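Beta-agarase (Persicobacter, PDB 6AII) breaks down agar polysaccharide as a GH16 family beta-agarase that releases neoagarobiose, probably by hydrolysing beta-1,4 linkages. Local coordinates at residues 7-12 / 317-322; 59-64 / 87-92; 142-147 / 177-182. All coordinates share one frame; numbering follows the deposited sequence. Where two conformers were deposited one is given.

Contact 1. Residues 7-12 / 317-322; sequences AGIPVP and WIRVYT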
loop_
_atom_site.group_PDB
_atom_site.type_symbol
_atom_site.label_atom_id
_atom_site.label_comp_id
_atom_site.label_asym_id
_atom_site.label_seq_id
_atom_site.Cartn_x
_atom_site.Cartn_y
_atom_site.Cartn_z
ATOM N N ALA A 7 -9.406 -4.427 -18.881
ATOM C CA ALA A 7 -10.707 -4.365 -19.599
ATOM C C ALA A 7 -11.470 -5.653 -19.334
ATOM O O ALA A 7 -10.885 -6.690 -19.227
ATOM C CB ALA A 7 -10.506 -4.149 -21.064
ATOM N N GLY A 8 -12.770 -5.515 -19.161
ATOM C CA GLY A 8 -13.577 -6.653 -18.851
ATOM C C GLY A 8 -13.562 -7.010 -17.374
ATOM O O GLY A 8 -14.262 -7.927 -16.973
ATOM N N ILE A 9 -12.760 -6.326 -16.538
ATOM C CA ILE A 9 -12.778 -6.555 -15.106
ATOM C C ILE A 9 -13.604 -5.412 -14.511
ATOM O O ILE A 9 -13.196 -4.254 -14.566
ATOM C CB ILE A 9 -11.366 -6.594 -14.504
ATOM C CG1 ILE A 9 -10.456 -7.610 -15.214
ATOM C CG2 ILE A 9 -11.371 -6.766 -12.963
ATOM C CD1 ILE A 9 -9.049 -7.568 -14.717
ATOM N N PRO A 10 -14.775 -5.718 -13.987
ATOM C CA PRO A 10 -15.669 -4.636 -13.518
ATOM C C PRO A 10 -15.004 -3.899 -12.336
ATOM O O PRO A 10 -14.191 -4.492 -11.575
ATOM C CB PRO A 10 -16.944 -5.320 -13.024
ATOM C CG PRO A 10 -16.812 -6.753 -13.474
ATOM C CD PRO A 10 -15.343 -7.047 -13.691
ATOM N N VAL A 11 -15.392 -2.649 -12.195
ATOM C CA VAL A 11 -15.043 -1.920 -10.983
ATOM C C VAL A 11 -15.977 -2.457 -9.910
ATOM O O VAL A 11 -17.178 -2.402 -10.063
ATOM C CB VAL A 11 -15.186 -0.400 -11.151
ATOM C CG1 VAL A 11 -15.062 0.331 -9.830
ATOM C CG2 VAL A 11 -14.190 0.129 -12.207
ATOM N N PRO A 12 -15.427 -2.947 -8.791
ATOM C CA PRO A 12 -16.301 -3.580 -7.855
ATOM C C PRO A 12 -17.141 -2.670 -6.964
ATOM O O PRO A 12 -18.090 -3.169 -6.287
ATOM C CB PRO A 12 -15.299 -4.390 -7.007
ATOM C CG PRO A 12 -14.040 -3.624 -7.065
ATOM C CD PRO A 12 -13.997 -3.125 -8.493
ATOM N N TRP A 317 -0.862 -3.480 -13.139
ATOM C CA TRP A 317 -1.569 -2.274 -13.530
ATOM C C TRP A 317 -2.021 -1.503 -12.286
ATOM O O TRP A 317 -2.168 -2.067 -11.179
ATOM C CB TRP A 317 -2.780 -2.560 -14.461
ATOM C CG TRP A 317 -3.780 -3.614 -14.104
ATOM C CD1 TRP A 317 -3.852 -4.816 -14.717
ATOM C CD2 TRP A 317 -4.867 -3.579 -13.174
ATOM N NE1 TRP A 317 -4.947 -5.520 -14.312
ATOM C CE2 TRP A 317 -5.595 -4.786 -13.363
ATOM C CE3 TRP A 317 -5.325 -2.632 -12.233
ATOM C CZ2 TRP A 317 -6.718 -5.082 -12.622
ATOM C CZ3 TRP A 317 -6.427 -2.952 -11.461
ATOM C CH2 TRP A 317 -7.123 -4.155 -11.672
ATOM N N ILE A 318 -2.263 -0.218 -12.475
ATOM C CA ILE A 318 -2.906 0.663 -11.552
ATOM C C ILE A 318 -4.059 1.289 -12.330
ATOM O O ILE A 318 -3.810 1.789 -13.446
ATOM C CB ILE A 318 -1.971 1.770 -11.025
ATOM C CG1 ILE A 318 -0.764 1.185 -10.306
ATOM C CG2 ILE A 318 -2.725 2.777 -10.204
ATOM C CD1 ILE A 318 0.360 2.175 -10.128
ATOM N N ARG A 319 -5.246 1.351 -11.721
ATOM C CA ARG A 319 -6.382 2.054 -12.414
ATOM C C ARG A 319 -7.127 2.883 -11.388
ATOM O O ARG A 319 -7.305 2.515 -10.226
ATOM C CB ARG A 319 -7.292 1.074 -13.153
ATOM C CG ARG A 319 -8.080 0.126 -12.244
ATOM C CD ARG A 319 -8.820 -0.904 -13.073
ATOM N NE ARG A 319 -9.714 -1.696 -12.269
ATOM C CZ ARG A 319 -10.772 -2.369 -12.666
ATOM N NH1 ARG A 319 -11.201 -2.239 -13.931
ATOM N NH2 ARG A 319 -11.351 -3.231 -11.827
ATOM N N VAL A 320 -7.541 4.070 -11.847
ATOM C CA VAL A 320 -8.242 5.036 -11.057
ATOM C C VAL A 320 -9.505 5.493 -11.808
ATOM O O VAL A 320 -9.380 5.760 -13.008
ATOM C CB VAL A 320 -7.355 6.238 -10.719
ATOM C CG1 VAL A 320 -8.126 7.299 -10.008
ATOM C CG2 VAL A 320 -6.166 5.781 -9.847
ATOM N N TYR A 321 -10.612 5.518 -11.095
ATOM C CA TYR A 321 -11.889 5.965 -11.704
ATOM C C TYR A 321 -12.565 6.970 -10.770
ATOM O O TYR A 321 -12.527 6.880 -9.562
ATOM C CB TYR A 321 -12.874 4.830 -11.974
ATOM C CG TYR A 321 -12.424 3.714 -12.872
ATOM C CD1 TYR A 321 -11.660 2.657 -12.371
ATOM C CD2 TYR A 321 -12.739 3.682 -14.211
ATOM C CE1 TYR A 321 -11.242 1.624 -13.179
ATOM C CE2 TYR A 321 -12.296 2.658 -15.015
ATOM C CZ TYR A 321 -11.593 1.591 -14.503
ATOM O OH TYR A 321 -11.218 0.582 -15.341
ATOM N N THR A 322 -13.310 7.917 -11.395
ATOM C CA THR A 322 -14.174 8.822 -10.702
ATOM C C THR A 322 -15.601 8.680 -11.306
ATOM O O THR A 322 -15.771 8.291 -12.434
ATOM C CB THR A 322 -13.672 10.277 -10.767
ATOM O OG1 THR A 322 -13.803 10.685 -12.139
ATOM C CG2 THR A 322 -12.277 10.399 -10.186
#
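R319 reaches from the strand into the N-terminal loop and binds two successive backbone carbonyls, those of I9 and P10. Its CG lies between the backbone N and the carbonyl carbon (chi1 67°), and the chain then runs extended to NE, which carries the guanidinium to the loop. NH1 donates to I9 O at 2.9 Å, and this oxygen lies in the guanidinium plane. NH2 donates to P10 O at 3.1 Å, coming from above the plane of that carbonyl. NH2 also forms a salt bridge with E121. A weak bond of 3.2 Å links R319 NH1 to Y321 OH.

V11 supplies the CH-pi contact. Its CG2 sits over one face of the Y321 ring, 3.7 Å from the centroid and 21° off the normal. The same methyl also sits over one face of the R319 guanidinium, toward its rim, in the corner between the two groups.

I9 CD1 makes an apolar contact with W317 CZ2 at 4.0 Å. The W317 side chain also comes within about 5 Å of the bound calcium ion. I9 CG2 lies beside the guanidinium, 3.7 Å from R319 NH2. An alanine in place of R319 would probably leave the I9 and P10 carbonyls and the E121 carboxylate without their mate and let the loop shift.

Strand 312-325 runs between strands 19-23 and 118-125 in one sheet of the beta sandwich. The loop lies across this sheet: R319 and Y321 both pack on W6, while V11 touches W21 of strand 19-23 and P12 touches F119 of strand 118-125.

Contact 2. Residues 59-64 / 87-92; sequences PGPTQW and KTFRNS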
loop_
_atom_site.group_PDB
_atom_site.type_symbol
_atom_site.label_atom_id
_atom_site.label_comp_id
_atom_site.label_asym_id
_atom_site.label_seq_id
_atom_site.Cartn_x
_atom_site.Cartn_y
_atom_site.Cartn_z
ATOM N N PRO A 59 13.250 3.809 5.630
ATOM C CA PRO A 59 13.210 3.435 7.064
ATOM C C PRO A 59 14.090 2.239 7.323
ATOM O O PRO A 59 14.357 1.470 6.401
ATOM C CB PRO A 59 11.757 3.075 7.344
ATOM C CG PRO A 59 11.350 2.435 6.010
ATOM C CD PRO A 59 12.037 3.269 4.945
ATOM N N GLY A 60 14.563 2.062 8.577
ATOM C CA GLY A 60 15.272 0.846 8.831
ATOM C C GLY A 60 16.524 0.775 7.947
ATOM O O GLY A 60 17.112 1.787 7.590
ATOM N N PRO A 61 16.903 -0.434 7.611
ATOM C CA PRO A 61 18.059 -0.681 6.739
ATOM C C PRO A 61 17.717 -0.623 5.242
ATOM O O PRO A 61 18.538 -1.008 4.425
ATOM C CB PRO A 61 18.565 -2.056 7.147
ATOM C CG PRO A 61 17.285 -2.789 7.519
ATOM C CD PRO A 61 16.453 -1.718 8.171
ATOM N N THR A 62 16.525 -0.124 4.961
ATOM C CA THR A 62 16.134 0.178 3.588
ATOM C C THR A 62 17.068 1.245 2.971
ATOM O O THR A 62 17.348 2.283 3.603
ATOM C CB THR A 62 14.704 0.714 3.536
ATOM O OG1 THR A 62 13.813 -0.134 4.288
ATOM C CG2 THR A 62 14.248 0.967 2.108
ATOM N N GLN A 63 17.466 1.029 1.698
ATOM C CA GLN A 63 18.112 2.029 0.892
ATOM C C GLN A 63 17.405 2.133 -0.459
ATOM O O GLN A 63 17.699 1.376 -1.372
ATOM C CB GLN A 63 19.590 1.694 0.614
ATOM C CG GLN A 63 20.475 1.941 1.836
ATOM C CD GLN A 63 21.940 1.676 1.603
ATOM O OE1 GLN A 63 22.346 0.844 0.796
ATOM N NE2 GLN A 63 22.766 2.427 2.348
ATOM N N TRP A 64 16.437 3.030 -0.519
ATOM C CA TRP A 64 15.710 3.268 -1.787
ATOM C C TRP A 64 16.708 3.792 -2.798
ATOM O O TRP A 64 17.535 4.667 -2.427
ATOM C CB TRP A 64 14.566 4.235 -1.623
ATOM C CG TRP A 64 13.397 3.681 -0.883
ATOM C CD1 TRP A 64 12.921 2.398 -0.908
ATOM C CD2 TRP A 64 12.569 4.403 0.021
ATOM N NE1 TRP A 64 11.833 2.298 -0.096
ATOM C CE2 TRP A 64 11.599 3.498 0.497
ATOM C CE3 TRP A 64 12.515 5.730 0.447
ATOM C CZ2 TRP A 64 10.595 3.868 1.375
ATOM C CZ3 TRP A 64 11.535 6.080 1.349
ATOM C CH2 TRP A 64 10.583 5.178 1.794
ATOM N N LYS A 87 23.793 -0.240 6.496
ATOM C CA LYS A 87 23.125 0.943 6.880
ATOM C C LYS A 87 22.809 0.942 8.387
ATOM O O LYS A 87 22.453 -0.077 8.987
ATOM C CB LYS A 87 21.843 1.192 6.082
ATOM C CG LYS A 87 21.045 2.406 6.494
ATOM C CD LYS A 87 19.900 2.784 5.561
ATOM C CE LYS A 87 19.176 4.010 6.017
ATOM N NZ LYS A 87 17.936 4.306 5.251
ATOM N N THR A 88 23.038 2.111 8.989
ATOM C CA THR A 88 22.800 2.373 10.394
ATOM C C THR A 88 21.496 3.144 10.547
ATOM O O THR A 88 21.280 4.119 9.841
ATOM C CB THR A 88 24.012 3.072 11.014
ATOM O OG1 THR A 88 25.134 2.215 10.858
ATOM C CG2 THR A 88 23.768 3.321 12.482
ATOM N N PHE A 89 20.575 2.680 11.381
ATOM C CA PHE A 89 19.245 3.238 11.477
ATOM C C PHE A 89 18.725 3.253 12.903
ATOM O O PHE A 89 19.196 2.471 13.757
ATOM C CB PHE A 89 18.273 2.417 10.614
ATOM C CG PHE A 89 18.242 0.956 11.027
ATOM C CD1 PHE A 89 19.151 0.020 10.547
ATOM C CD2 PHE A 89 17.284 0.541 11.942
ATOM C CE1 PHE A 89 19.076 -1.301 10.941
ATOM C CE2 PHE A 89 17.229 -0.783 12.348
ATOM C CZ PHE A 89 18.126 -1.692 11.851
ATOM N N ARG A 90 17.742 4.092 13.158
ATOM C CA ARG A 90 17.212 4.267 14.526
ATOM C C ARG A 90 16.080 3.267 14.735
ATOM O O ARG A 90 15.244 3.074 13.868
ATOM C CB ARG A 90 16.768 5.735 14.669
ATOM C CG ARG A 90 16.969 6.400 16.021
ATOM C CD ARG A 90 16.599 7.895 16.039
ATOM N NE ARG A 90 17.522 8.806 15.310
ATOM C CZ ARG A 90 18.312 9.770 15.860
ATOM N NH1 ARG A 90 19.041 10.599 15.077
ATOM N NH2 ARG A 90 18.371 9.866 17.191
ATOM N N ASN A 91 16.094 2.605 15.868
ATOM C CA ASN A 91 14.931 1.837 16.358
ATOM C C ASN A 91 13.854 2.821 16.837
ATOM O O ASN A 91 14.022 3.531 17.837
ATOM C CB ASN A 91 15.360 0.862 17.440
ATOM C CG ASN A 91 14.189 0.076 17.993
ATOM O OD1 ASN A 91 13.076 0.202 17.525
ATOM N ND2 ASN A 91 14.438 -0.738 18.984
ATOM N N SER A 92 12.780 2.963 16.089
ATOM C CA SER A 92 11.761 3.980 16.385
ATOM C C SER A 92 11.126 3.745 17.779
ATOM O O SER A 92 10.510 4.666 18.348
ATOM C CB SER A 92 10.697 4.003 15.325
ATOM O OG SER A 92 10.093 2.723 15.293
HETATM O O HOH W 1 16.586 4.394 8.176
HETATM O O HOH W 2 14.508 3.448 11.153
#
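K87 and F89 reach the turn at G60 and P61 by different torsions. K87 has CG anti to the backbone N (chi1 177°) and stays extended to its amine. F89 has CG between the backbone N and the carbonyl carbon (chi1 58°), which lays its ring beside the turn. The turn is a type II' beta turn from P59 to T62, closed by T62 N to P59 O at 3.1 Å. It leads into strand 62-64, which runs parallel beside strand 97-110 in one sheet of the GH16 beta sandwich. G60 has positive phi, and a CB there would clash with P61 CD.

The P61 ring packs over one face of F89. Its CD is 3.9 Å from the ring centroid and 14° off the normal, a CH-pi contact. The G60 carbonyl oxygen lies 3.3 Å from F89 CB. Helix 290-294 adds A293 against P61 and L294 against F89.

The lysine passes along the turn. Its CD touches Q63 CG at 3.9 Å, the two side chains running in opposite directions. K87 NZ donates to T62 O at 2.7 Å, nearly along the C=O axis. NZ also has a salt bridge to D57 and a hydrogen bond to G58 O. The positive charge is thus held by an acid and two carbonyls, which would be expected to stabilise it.

Two waters complete the join. One donates to G60 O and accepts a weak bond from K87 NZ. The other accepts from G60 N at 2.9 Å and donates to R90 O at 2.8 Å.

Contact 3. Residues 142-147 / 177-182; sequences DYEEID and HHVFNN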
loop_
_atom_site.group_PDB
_atom_site.type_symbol
_atom_site.label_atom_id
_atom_site.label_comp_id
_atom_site.label_asym_id
_atom_site.label_seq_id
_atom_site.Cartn_x
_atom_site.Cartn_y
_atom_site.Cartn_z
ATOM N N ASP A 142 1.224 15.627 4.442
ATOM C CA ASP A 142 1.456 14.488 5.318
ATOM C C ASP A 142 0.440 14.369 6.454
ATOM O O ASP A 142 0.652 13.571 7.374
ATOM C CB ASP A 142 2.869 14.431 5.888
ATOM C CG ASP A 142 3.940 14.197 4.852
ATOM O OD1 ASP A 142 3.671 13.497 3.832
ATOM O OD2 ASP A 142 5.043 14.729 5.062
ATOM N N TYR A 143 -0.679 15.052 6.398
ATOM C CA TYR A 143 -1.639 15.033 7.472
ATOM C C TYR A 143 -2.707 13.942 7.285
ATOM O O TYR A 143 -3.388 13.560 8.271
ATOM C CB TYR A 143 -2.345 16.379 7.625
ATOM C CG TYR A 143 -1.649 17.281 8.623
ATOM C CD1 TYR A 143 -0.536 18.024 8.268
ATOM C CD2 TYR A 143 -2.039 17.273 9.951
ATOM C CE1 TYR A 143 0.127 18.807 9.203
ATOM C CE2 TYR A 143 -1.386 18.034 10.898
ATOM C CZ TYR A 143 -0.303 18.802 10.518
ATOM O OH TYR A 143 0.322 19.531 11.492
ATOM N N GLU A 144 -2.955 13.505 6.036
ATOM C CA GLU A 144 -4.073 12.590 5.784
ATOM C C GLU A 144 -3.589 11.486 4.840
ATOM O O GLU A 144 -2.966 11.756 3.840
ATOM C CB GLU A 144 -5.282 13.287 5.169
ATOM C CG GLU A 144 -5.898 14.321 6.107
ATOM C CD GLU A 144 -7.034 15.148 5.559
ATOM O OE1 GLU A 144 -7.615 14.765 4.511
ATOM O OE2 GLU A 144 -7.357 16.194 6.230
ATOM N N GLU A 145 -3.843 10.247 5.203
ATOM C CA GLU A 145 -3.268 9.069 4.499
ATOM C C GLU A 145 -4.334 7.962 4.414
ATOM O O GLU A 145 -5.061 7.725 5.372
ATOM C CB GLU A 145 -2.053 8.616 5.302
ATOM C CG GLU A 145 -1.488 7.235 4.924
ATOM C CD GLU A 145 -0.306 6.775 5.739
ATOM O OE1 GLU A 145 0.387 7.684 6.231
ATOM O OE2 GLU A 145 -0.060 5.508 5.839
ATOM N N ILE A 146 -4.325 7.204 3.311
ATOM C CA ILE A 146 -5.138 6.006 3.205
ATOM C C ILE A 146 -4.237 4.829 2.833
ATOM O O ILE A 146 -3.500 4.923 1.896
ATOM C CB ILE A 146 -6.251 6.233 2.153
ATOM C CG1 ILE A 146 -7.220 7.312 2.621
ATOM C CG2 ILE A 146 -6.970 4.903 1.840
ATOM C CD1 ILE A 146 -8.131 7.840 1.512
ATOM N N ASP A 147 -4.340 3.735 3.564
ATOM C CA ASP A 147 -3.496 2.553 3.305
ATOM C C ASP A 147 -4.357 1.472 2.623
ATOM O O ASP A 147 -5.224 0.836 3.316
ATOM C CB ASP A 147 -2.952 1.990 4.605
ATOM C CG ASP A 147 -2.193 3.072 5.353
ATOM O OD1 ASP A 147 -1.335 3.721 4.725
ATOM O OD2 ASP A 147 -2.601 3.340 6.506
ATOM N N HIS A 177 -6.059 3.688 7.511
ATOM C CA HIS A 177 -5.806 5.082 7.104
ATOM C C HIS A 177 -5.294 5.815 8.345
ATOM O O HIS A 177 -5.451 5.290 9.453
ATOM C CB HIS A 177 -7.091 5.693 6.564
ATOM C CG HIS A 177 -8.085 6.053 7.627
ATOM N ND1 HIS A 177 -8.959 5.147 8.175
ATOM C CD2 HIS A 177 -8.241 7.226 8.330
ATOM C CE1 HIS A 177 -9.701 5.734 9.099
ATOM N NE2 HIS A 177 -9.235 7.041 9.252
ATOM N N HIS A 178 -4.742 7.024 8.161
ATOM C CA HIS A 178 -4.222 7.806 9.321
ATOM C C HIS A 178 -4.661 9.259 9.145
ATOM O O HIS A 178 -4.665 9.739 8.003
ATOM C CB HIS A 178 -2.700 7.781 9.406
ATOM C CG HIS A 178 -2.090 6.438 9.628
ATOM N ND1 HIS A 178 -1.512 6.131 10.820
ATOM C CD2 HIS A 178 -1.944 5.361 8.808
ATOM C CE1 HIS A 178 -1.015 4.899 10.759
ATOM N NE2 HIS A 178 -1.279 4.388 9.521
ATOM N N VAL A 179 -5.008 9.865 10.270
ATOM C CA VAL A 179 -5.017 11.323 10.312
ATOM C C VAL A 179 -4.120 11.756 11.471
ATOM O O VAL A 179 -4.178 11.241 12.591
ATOM C CB VAL A 179 -6.434 11.912 10.412
ATOM C CG1 VAL A 179 -7.218 11.702 9.132
ATOM C CG2 VAL A 179 -7.226 11.377 11.595
ATOM N N PHE A 180 -3.269 12.718 11.137
ATOM C CA PHE A 180 -2.274 13.207 12.010
ATOM C C PHE A 180 -2.692 14.570 12.582
ATOM O O PHE A 180 -3.618 15.198 12.098
ATOM C CB PHE A 180 -0.944 13.347 11.276
ATOM C CG PHE A 180 -0.401 12.021 10.763
ATOM C CD1 PHE A 180 0.333 11.194 11.586
ATOM C CD2 PHE A 180 -0.670 11.601 9.460
ATOM C CE1 PHE A 180 0.824 9.981 11.134
ATOM C CE2 PHE A 180 -0.173 10.384 9.011
ATOM C CZ PHE A 180 0.541 9.563 9.863
ATOM N N ASN A 181 -1.966 14.972 13.620
ATOM C CA ASN A 181 -2.243 16.266 14.251
ATOM C C ASN A 181 -0.921 16.809 14.790
ATOM O O ASN A 181 -0.093 16.061 15.286
ATOM C CB ASN A 181 -3.273 16.095 15.364
ATOM C CG ASN A 181 -3.812 17.414 15.892
ATOM O OD1 ASN A 181 -4.190 18.286 15.119
ATOM N ND2 ASN A 181 -3.846 17.539 17.209
ATOM N N ASN A 182 -0.717 18.117 14.654
ATOM C CA ASN A 182 0.454 18.776 15.292
ATOM C C ASN A 182 1.782 18.194 14.803
ATOM O O ASN A 182 2.680 17.881 15.635
ATOM C CB ASN A 182 0.417 18.652 16.815
ATOM C CG ASN A 182 -0.655 19.513 17.432
ATOM O OD1 ASN A 182 -0.914 20.612 16.959
ATOM N ND2 ASN A 182 -1.312 18.989 18.445
#
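E145 and H178 form an antiparallel hydrogen-bonded pair between strands 144-147 and 177-181, whose axes run at 168° and approach to 4.6 Å. E145 N donates to H178 O, and H178 N to E145 O. F180 N donates to Y143 O at 3.0 Å, just before the first strand begins.

On one face of the sheet, E145 and H178 lie side by side and point the same way. E145 OE2 is 3.5 Å from H178 CD2, the carboxylate and ring planes 39° apart. D147 OD2 comes to the edge of the same imidazole, 3.1 Å from CD2 and in the ring plane. H178 ND1 bonds D190, which would limit rotation of the ring.

F180 turns its edge to E145, with CE2 3.9 Å from OE1. Its CD2 lies 3.2 Å from D142 O, and R183 makes a cation-pi contact with the ring. Y143 OH bonds the backbone N of R183.

The other face carries E144, I146, H177 and V179. E144 and I146 both pack on M280. E144 OE1 bonds T277 N, and H177 NE2 bonds L265 O.

E145, I146 and D147 match the start of the GH16 signature ExDxxE. In relatives, its first glutamate is the nucleophile and its aspartate assists. The face with E145, D147 and H178 is therefore consistent with part of the active-site cleft.

In the fold
From the N terminus, the loop 7-12 comes first, but its partner strand segment 317-322 lies near the end of the chain. Contact 1 therefore closes a loop of 304 residues, and the other two are nested inside it. Contact 2 closes a short loop of 22 residues. Contact 3 follows in series and closes one of 29. Contacts 2 and 3 both belong to the mixed sheet, with centres 22 Å apart and no touch between them. Contact 1 fastens the N-terminal loop to the other sheet of the sandwich, near the calcium site. It lies on the opposite side of the chain's centre from contact 2, with their centres 35 Å apart.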